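Local atomic coordinates of 2-oxo-1,2-dihydroquinoline 8-monooxygenase, oxygenase component (Pseudomonas putida, PDB entry 1Z01), a protein that probably hydroxylates 2-oxo-1,2-dihydroquinoline at position 8, as the oxygenase component of a Rieske-type system with a [2Fe-2S] cluster and a mononuclear iron. Residues 216-221 against 392-397; 220-225 against 237-242; 241-246 against 388-393. All blocks are in the same frame, centred on the assembly; numbering follows the deposited sequence.

From the N-terminal side, the iron-binding loop 216-225 comes first. Its first half meets helix 392-404 in contact 1, closing a loop of 170 residues. Its second half, overlapping at Ala220 and His221, meets 237-242 in contact 2, a short closure of 11 residues around helix 229-233. The chain runs straight on into strand 241-244, which contact 3 joins to 388-393, so that contacts 2 and 3 follow one another and together nest inside contact 1 with overlapping ends; none cross. A probable hydrogen bond from Leu242 N to Asn219 O ties the strand directly to the loop. Loop, edge strand and helix start thus meet pairwise, with the loop carrying the iron ligands.

Contact 1: 216-221 against 392-397; sequences GFDNAH and ISPITW. With FE (Fe (III) ion), chain G.
Phe217 O lies 3.7 Å from Ser393 CB where the irregular loop 216-221 passes the first turn of helix 392-404, the backbones coming nearest at Asp218 CA and Ser393 CA, 6.2 Å apart. The Phe217 ring enters the helix side edge first. Its CG is wedged between the backbone N and the carbonyl carbon (chi1 53°), which carries the ring toward Pro394 and Trp397. CE1 sits 3.8 Å from Pro394 CA, while CZ reaches Trp397 CD1 at 3.6 Å, with CE2 over one face of the indole. With planes at 68°, this is an offset edge-to-face pair with the five-membered ring. The indole is fixed by Tyr33, whose OH is hydrogen-bonded to Trp397 NE1. Were Phe217 replaced by an alanine, that indole face is likely to lose its aromatic edge, and a gap would open beside Pro394. Mid-loop stands the metal site: His221 NE2 binds the iron, which His225 and Asp365 also hold, giving the two-histidine, one-carboxylate triad of Rieske oxygenases. His221 ND1 donates to Asp218 O at 2.6 Å in a bent bond close to the imidazole plane, which should limit the ring's rotation. The Asp218 carboxylate makes an Asx turn, OD2 accepting from Ala220 N on its anti side but well out of the carboxylate plane, and packs on the cluster ligand His108 of a neighbouring subunit, consistent with an electron route across the subunit boundary, as in related Rieske oxygenases. A water joins the segments, accepting from Asn219 N and lying 2.7 Å from Ser393 OG, a hydroxyl also bonded to Gln264.

Contact 2: 220-225 against 237-242; sequences AHILVH and VLPLGL. With FE (Fe (III) ion), chain G.
Ile222 reaches from the metal-binding loop to the bend before strand 241-244, and its atoms can be followed outward one by one. CB is 4.1 Å from Leu240 O, at the start of the approach. Of its two branches, the methyl CG2 lies 3.8 Å from Pro239 O and also touches Leu238 CD1 at 4.2 Å. The other branch leaves with CG1 anti to the carbonyl carbon (chi1 -59°) and then runs fully extended (chi2 180°), so CD1 is thrust to the far end of the contact. There CD1 rests 3.7 Å from Gly241 CA, and it meets Leu242 CG at 4.0 Å, the two side chains crossing at about a right angle. Pro239 CG borders the same methyl more loosely. The contact is therefore one apolar prong laid along five consecutive residues, Leu238 to Leu242. Ile222 opens a 3-10 turn, in which His225 N donates to Ile222 O at 2.9 Å, and this turn starts just after His221 and ends on His225: His225 NE2 binds the iron at 2.1 Å, alongside His221. Beyond the segments, the His225 ring stacks on Phe361 and its side chain packs on Ser364, both of helix 339-377. On the strand side, Leu240 and Gly241 form backbone hydrogen bonds with Val274 of strand 271-277, and Leu240 packs on Ala124 of a neighbouring subunit.

Contact 3: 241-246 against 388-393; sequences GLLPTS and VATDIS
Pro244 and Thr390 carry most of the contact between the edge strand 241-244 and the 3-10 turn 389-391 that leads into helix 392-404, the backbones being nearest at Leu243 CA and Thr390 CA, 6.0 Å apart. Apolar touches form one group. Pro244 CG comes 4.3 Å from Ile392 CG2, and its CD borders the methyl of Thr390. That methyl also meets Leu243 CD2 at 4.4 Å. A second group sets carbon against carbonyl oxygen: Thr390 CG2 lies 3.6 Å from Leu242 O, and Pro244 CG is 3.8 Å from Ala389 O. The first follows from the Thr390 torsion, since with chi1 at 49° the methyl is anti to the carbonyl carbon and faces the strand, whereas OG1 packs by Ala220. Hydrogen bonds make up the third group and hold the turn itself. Asp391 OD1 receives Val388 N through its anti lone pair at 2.8 Å, nearly straight at 163°, while Asp391 N donates back to Val388 O. OD1 is also hydrogen-bonded to His86, a cluster ligand, of a neighbouring subunit, and Asp128 of that subunit accepts from Ala389 N. The polar bonds described thus serve the turn and the subunit boundary, whereas strand and turn meet through methyls, methylenes and carbonyl oxygens, a chemistry that relies on shape and dispersion rather than on directed bonds.

Contact 1: 216-221 against 392-397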
# COMPACT_ATOMS: atom_id res chain seq x y z
N GLY A 216 -23.71 -15.13 -5.98
CA GLY A 216 -24.20 -16.50 -5.99
C GLY A 216 -25.66 -16.78 -6.28
O GLY A 216 -25.99 -17.73 -7.00
N PHE A 217 -26.56 -15.97 -5.73
CA PHE A 217 -27.99 -16.19 -5.95
C PHE A 217 -28.66 -15.19 -6.89
O PHE A 217 -29.88 -15.00 -6.86
CB PHE A 217 -28.71 -16.23 -4.60
CG PHE A 217 -28.43 -15.04 -3.72
CD1 PHE A 217 -29.19 -13.88 -3.84
CD2 PHE A 217 -27.38 -15.06 -2.81
CE1 PHE A 217 -28.90 -12.75 -3.07
CE2 PHE A 217 -27.08 -13.94 -2.02
CZ PHE A 217 -27.84 -12.78 -2.16
N ASP A 218 -27.86 -14.54 -7.74
CA ASP A 218 -28.37 -13.58 -8.72
C ASP A 218 -28.72 -14.38 -9.98
O ASP A 218 -27.87 -15.07 -10.53
CB ASP A 218 -27.31 -12.54 -9.05
CG ASP A 218 -27.87 -11.36 -9.83
OD1 ASP A 218 -28.16 -10.31 -9.22
OD2 ASP A 218 -28.03 -11.48 -11.06
N ASN A 219 -29.96 -14.28 -10.44
CA ASN A 219 -30.38 -15.03 -11.61
C ASN A 219 -30.16 -14.31 -12.94
O ASN A 219 -30.64 -14.77 -13.98
CB ASN A 219 -31.85 -15.40 -11.47
CG ASN A 219 -32.10 -16.27 -10.26
OD1 ASN A 219 -31.58 -17.38 -10.16
ND2 ASN A 219 -32.90 -15.77 -9.31
N ALA A 220 -29.44 -13.20 -12.90
CA ALA A 220 -29.18 -12.44 -14.12
C ALA A 220 -27.70 -12.46 -14.47
O ALA A 220 -27.31 -11.93 -15.50
CB ALA A 220 -29.65 -11.01 -13.96
N HIS A 221 -26.88 -13.06 -13.62
CA HIS A 221 -25.45 -13.10 -13.90
C HIS A 221 -25.06 -14.36 -14.67
O HIS A 221 -23.88 -14.62 -14.87
CB HIS A 221 -24.64 -13.03 -12.60
CG HIS A 221 -24.42 -14.36 -11.95
ND1 HIS A 221 -25.38 -14.99 -11.19
CD2 HIS A 221 -23.36 -15.20 -11.99
CE1 HIS A 221 -24.92 -16.15 -10.77
NE2 HIS A 221 -23.69 -16.31 -11.24
N ILE A 392 -34.37 -8.24 -7.30
CA ILE A 392 -35.29 -8.50 -6.20
C ILE A 392 -34.56 -9.47 -5.28
O ILE A 392 -34.77 -9.47 -4.07
CB ILE A 392 -36.60 -9.16 -6.71
CG1 ILE A 392 -37.56 -9.42 -5.54
CG2 ILE A 392 -36.29 -10.48 -7.42
CD1 ILE A 392 -37.97 -8.17 -4.80
N SER A 393 -33.67 -10.27 -5.86
CA SER A 393 -32.89 -11.24 -5.10
C SER A 393 -31.95 -10.56 -4.09
O SER A 393 -32.10 -10.75 -2.88
CB SER A 393 -32.12 -12.16 -6.05
OG SER A 393 -33.02 -12.90 -6.86
N PRO A 394 -30.95 -9.77 -4.55
CA PRO A 394 -30.09 -9.14 -3.55
C PRO A 394 -30.86 -8.23 -2.58
O PRO A 394 -30.59 -8.22 -1.37
CB PRO A 394 -29.06 -8.38 -4.39
CG PRO A 394 -29.81 -8.09 -5.68
CD PRO A 394 -30.51 -9.41 -5.92
N ILE A 395 -31.84 -7.49 -3.09
CA ILE A 395 -32.63 -6.59 -2.25
C ILE A 395 -33.35 -7.33 -1.11
O ILE A 395 -33.34 -6.89 0.04
CB ILE A 395 -33.67 -5.81 -3.08
CG1 ILE A 395 -32.96 -4.79 -3.97
CG2 ILE A 395 -34.66 -5.11 -2.16
CD1 ILE A 395 -33.89 -4.04 -4.90
N THR A 396 -33.97 -8.46 -1.43
CA THR A 396 -34.68 -9.22 -0.43
C THR A 396 -33.71 -9.75 0.63
O THR A 396 -34.02 -9.79 1.82
CB THR A 396 -35.44 -10.39 -1.08
OG1 THR A 396 -36.39 -9.85 -2.01
CG2 THR A 396 -36.19 -11.22 -0.05
N TRP A 397 -32.52 -10.14 0.19
CA TRP A 397 -31.51 -10.65 1.10
C TRP A 397 -31.01 -9.54 2.04
O TRP A 397 -30.86 -9.77 3.24
CB TRP A 397 -30.35 -11.25 0.30
CG TRP A 397 -29.02 -11.19 0.98
CD1 TRP A 397 -27.95 -10.42 0.61
CD2 TRP A 397 -28.60 -11.92 2.15
NE1 TRP A 397 -26.90 -10.63 1.48
CE2 TRP A 397 -27.27 -11.55 2.43
CE3 TRP A 397 -29.23 -12.86 2.98
CZ2 TRP A 397 -26.55 -12.08 3.51
CZ3 TRP A 397 -28.52 -13.38 4.06
CH2 TRP A 397 -27.19 -12.99 4.31
FE FE G . -22.19 -17.96 -11.17
O HOH W 1 -31.87 -12.74 -9.27
O HOH W 2 -23.62 -19.54 -10.42

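Contact 2: 220-225 against 237-242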
# COMPACT_ATOMS: atom_id res chain seq x y z
N ALA A 220 -29.44 -13.20 -12.90
CA ALA A 220 -29.18 -12.44 -14.12
C ALA A 220 -27.70 -12.46 -14.47
O ALA A 220 -27.31 -11.93 -15.50
CB ALA A 220 -29.65 -11.01 -13.96
N HIS A 221 -26.88 -13.06 -13.62
CA HIS A 221 -25.45 -13.10 -13.90
C HIS A 221 -25.06 -14.36 -14.67
O HIS A 221 -23.88 -14.62 -14.87
CB HIS A 221 -24.64 -13.03 -12.60
CG HIS A 221 -24.42 -14.36 -11.95
ND1 HIS A 221 -25.38 -14.99 -11.19
CD2 HIS A 221 -23.36 -15.20 -11.99
CE1 HIS A 221 -24.92 -16.15 -10.77
NE2 HIS A 221 -23.69 -16.31 -11.24
N ILE A 222 -26.06 -15.12 -15.10
CA ILE A 222 -25.82 -16.35 -15.85
C ILE A 222 -24.90 -16.11 -17.05
O ILE A 222 -24.13 -16.98 -17.44
CB ILE A 222 -27.17 -16.95 -16.35
CG1 ILE A 222 -28.07 -17.25 -15.16
CG2 ILE A 222 -26.91 -18.21 -17.17
CD1 ILE A 222 -29.43 -17.83 -15.52
N LEU A 223 -24.98 -14.91 -17.62
CA LEU A 223 -24.17 -14.53 -18.77
C LEU A 223 -22.67 -14.75 -18.53
O LEU A 223 -21.91 -14.99 -19.46
CB LEU A 223 -24.43 -13.06 -19.09
CG LEU A 223 -24.94 -12.72 -20.49
CD1 LEU A 223 -25.91 -11.54 -20.43
CD2 LEU A 223 -23.75 -12.44 -21.40
N VAL A 224 -22.27 -14.65 -17.27
CA VAL A 224 -20.87 -14.83 -16.86
C VAL A 224 -20.31 -16.22 -17.16
O VAL A 224 -19.11 -16.40 -17.34
CB VAL A 224 -20.73 -14.53 -15.34
CG1 VAL A 224 -19.40 -15.03 -14.80
CG2 VAL A 224 -20.86 -13.03 -15.10
N HIS A 225 -21.20 -17.21 -17.25
CA HIS A 225 -20.81 -18.59 -17.51
C HIS A 225 -21.04 -19.06 -18.94
O HIS A 225 -20.74 -20.20 -19.27
CB HIS A 225 -21.58 -19.52 -16.56
CG HIS A 225 -21.38 -19.20 -15.11
ND1 HIS A 225 -20.20 -19.48 -14.45
CD2 HIS A 225 -22.19 -18.61 -14.21
CE1 HIS A 225 -20.30 -19.07 -13.20
NE2 HIS A 225 -21.50 -18.54 -13.02
N VAL A 237 -27.40 -25.44 -23.61
CA VAL A 237 -27.69 -24.25 -24.40
C VAL A 237 -28.42 -23.32 -23.42
O VAL A 237 -29.64 -23.20 -23.43
CB VAL A 237 -28.60 -24.57 -25.62
CG1 VAL A 237 -28.99 -23.29 -26.33
CG2 VAL A 237 -27.87 -25.48 -26.59
N LEU A 238 -27.63 -22.67 -22.56
CA LEU A 238 -28.13 -21.78 -21.52
C LEU A 238 -29.12 -20.69 -21.93
O LEU A 238 -29.16 -20.26 -23.09
CB LEU A 238 -26.95 -21.12 -20.79
CG LEU A 238 -25.98 -22.02 -20.04
CD1 LEU A 238 -24.88 -21.16 -19.44
CD2 LEU A 238 -26.71 -22.80 -18.95
N PRO A 239 -29.94 -20.23 -20.97
CA PRO A 239 -30.93 -19.18 -21.18
C PRO A 239 -30.20 -17.87 -20.91
O PRO A 239 -29.22 -17.86 -20.16
CB PRO A 239 -31.98 -19.49 -20.12
CG PRO A 239 -31.13 -19.94 -18.97
CD PRO A 239 -30.12 -20.86 -19.64
N LEU A 240 -30.66 -16.78 -21.50
CA LEU A 240 -30.01 -15.49 -21.27
C LEU A 240 -29.97 -15.20 -19.77
O LEU A 240 -28.98 -14.69 -19.24
CB LEU A 240 -30.78 -14.38 -22.01
CG LEU A 240 -30.93 -14.59 -23.53
CD1 LEU A 240 -31.69 -13.42 -24.12
CD2 LEU A 240 -29.57 -14.72 -24.18
N GLY A 241 -31.06 -15.56 -19.08
CA GLY A 241 -31.16 -15.36 -17.64
C GLY A 241 -32.55 -15.76 -17.19
O GLY A 241 -33.30 -16.36 -17.97
N LEU A 242 -32.91 -15.45 -15.95
CA LEU A 242 -34.23 -15.76 -15.44
C LEU A 242 -34.86 -14.46 -14.94
O LEU A 242 -34.15 -13.59 -14.43
CB LEU A 242 -34.15 -16.76 -14.28
CG LEU A 242 -33.34 -18.04 -14.50
CD1 LEU A 242 -33.34 -18.85 -13.22
CD2 LEU A 242 -33.91 -18.84 -15.64
FE FE G . -22.19 -17.96 -11.17
O HOH W 2 -23.62 -19.54 -10.42

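Contact 3: 241-246 against 388-393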
# COMPACT_ATOMS: atom_id res chain seq x y z
N GLY A 241 -31.06 -15.56 -19.08
CA GLY A 241 -31.16 -15.36 -17.64
C GLY A 241 -32.55 -15.76 -17.19
O GLY A 241 -33.30 -16.36 -17.97
N LEU A 242 -32.91 -15.45 -15.95
CA LEU A 242 -34.23 -15.76 -15.44
C LEU A 242 -34.86 -14.46 -14.94
O LEU A 242 -34.15 -13.59 -14.43
CB LEU A 242 -34.15 -16.76 -14.28
CG LEU A 242 -33.34 -18.04 -14.50
CD1 LEU A 242 -33.34 -18.85 -13.22
CD2 LEU A 242 -33.91 -18.84 -15.64
N LEU A 243 -36.17 -14.33 -15.09
CA LEU A 243 -36.88 -13.14 -14.64
C LEU A 243 -37.98 -13.50 -13.66
O LEU A 243 -38.64 -14.53 -13.82
CB LEU A 243 -37.56 -12.43 -15.80
CG LEU A 243 -36.82 -11.87 -17.00
CD1 LEU A 243 -37.69 -12.07 -18.22
CD2 LEU A 243 -36.51 -10.39 -16.79
N PRO A 244 -38.20 -12.67 -12.64
CA PRO A 244 -39.27 -12.98 -11.69
C PRO A 244 -40.60 -12.65 -12.37
O PRO A 244 -40.68 -11.68 -13.12
CB PRO A 244 -38.95 -12.06 -10.51
CG PRO A 244 -38.32 -10.87 -11.18
CD PRO A 244 -37.41 -11.50 -12.20
N THR A 245 -41.64 -13.44 -12.13
CA THR A 245 -42.93 -13.18 -12.75
C THR A 245 -43.99 -12.76 -11.73
O THR A 245 -44.99 -12.14 -12.09
CB THR A 245 -43.46 -14.42 -13.51
OG1 THR A 245 -43.69 -15.49 -12.58
CG2 THR A 245 -42.45 -14.87 -14.55
N SER A 246 -43.76 -13.09 -10.47
CA SER A 246 -44.70 -12.74 -9.42
C SER A 246 -43.98 -12.08 -8.26
O SER A 246 -42.75 -12.12 -8.18
CB SER A 246 -45.44 -13.98 -8.93
OG SER A 246 -44.56 -14.89 -8.31
N VAL A 388 -32.39 -3.36 -10.90
CA VAL A 388 -33.55 -3.61 -11.73
C VAL A 388 -34.38 -4.77 -11.19
O VAL A 388 -34.13 -5.25 -10.08
CB VAL A 388 -33.12 -3.89 -13.18
CG1 VAL A 388 -32.55 -2.62 -13.79
CG2 VAL A 388 -32.07 -4.99 -13.21
N ALA A 389 -35.36 -5.22 -11.97
CA ALA A 389 -36.25 -6.30 -11.57
C ALA A 389 -35.58 -7.56 -11.04
O ALA A 389 -36.02 -8.12 -10.04
CB ALA A 389 -37.19 -6.65 -12.71
N THR A 390 -34.54 -8.02 -11.72
CA THR A 390 -33.83 -9.22 -11.31
C THR A 390 -33.12 -9.04 -9.97
O THR A 390 -32.73 -10.00 -9.32
CB THR A 390 -32.79 -9.62 -12.36
OG1 THR A 390 -32.00 -8.48 -12.70
CG2 THR A 390 -33.47 -10.14 -13.60
N ASP A 391 -32.98 -7.79 -9.55
CA ASP A 391 -32.30 -7.49 -8.30
C ASP A 391 -33.19 -7.67 -7.08
O ASP A 391 -32.81 -7.31 -5.96
CB ASP A 391 -31.72 -6.09 -8.37
CG ASP A 391 -30.52 -6.03 -9.28
OD1 ASP A 391 -30.41 -5.10 -10.09
OD2 ASP A 391 -29.68 -6.95 -9.18
N ILE A 392 -34.37 -8.24 -7.30
CA ILE A 392 -35.29 -8.50 -6.20
C ILE A 392 -34.56 -9.47 -5.28
O ILE A 392 -34.77 -9.47 -4.07
CB ILE A 392 -36.60 -9.16 -6.71
CG1 ILE A 392 -37.56 -9.42 -5.54
CG2 ILE A 392 -36.29 -10.48 -7.42
CD1 ILE A 392 -37.97 -8.17 -4.80
N SER A 393 -33.67 -10.27 -5.86
CA SER A 393 -32.89 -11.24 -5.10
C SER A 393 -31.95 -10.56 -4.09
O SER A 393 -32.10 -10.75 -2.88
CB SER A 393 -32.12 -12.16 -6.05
OG SER A 393 -33.02 -12.90 -6.86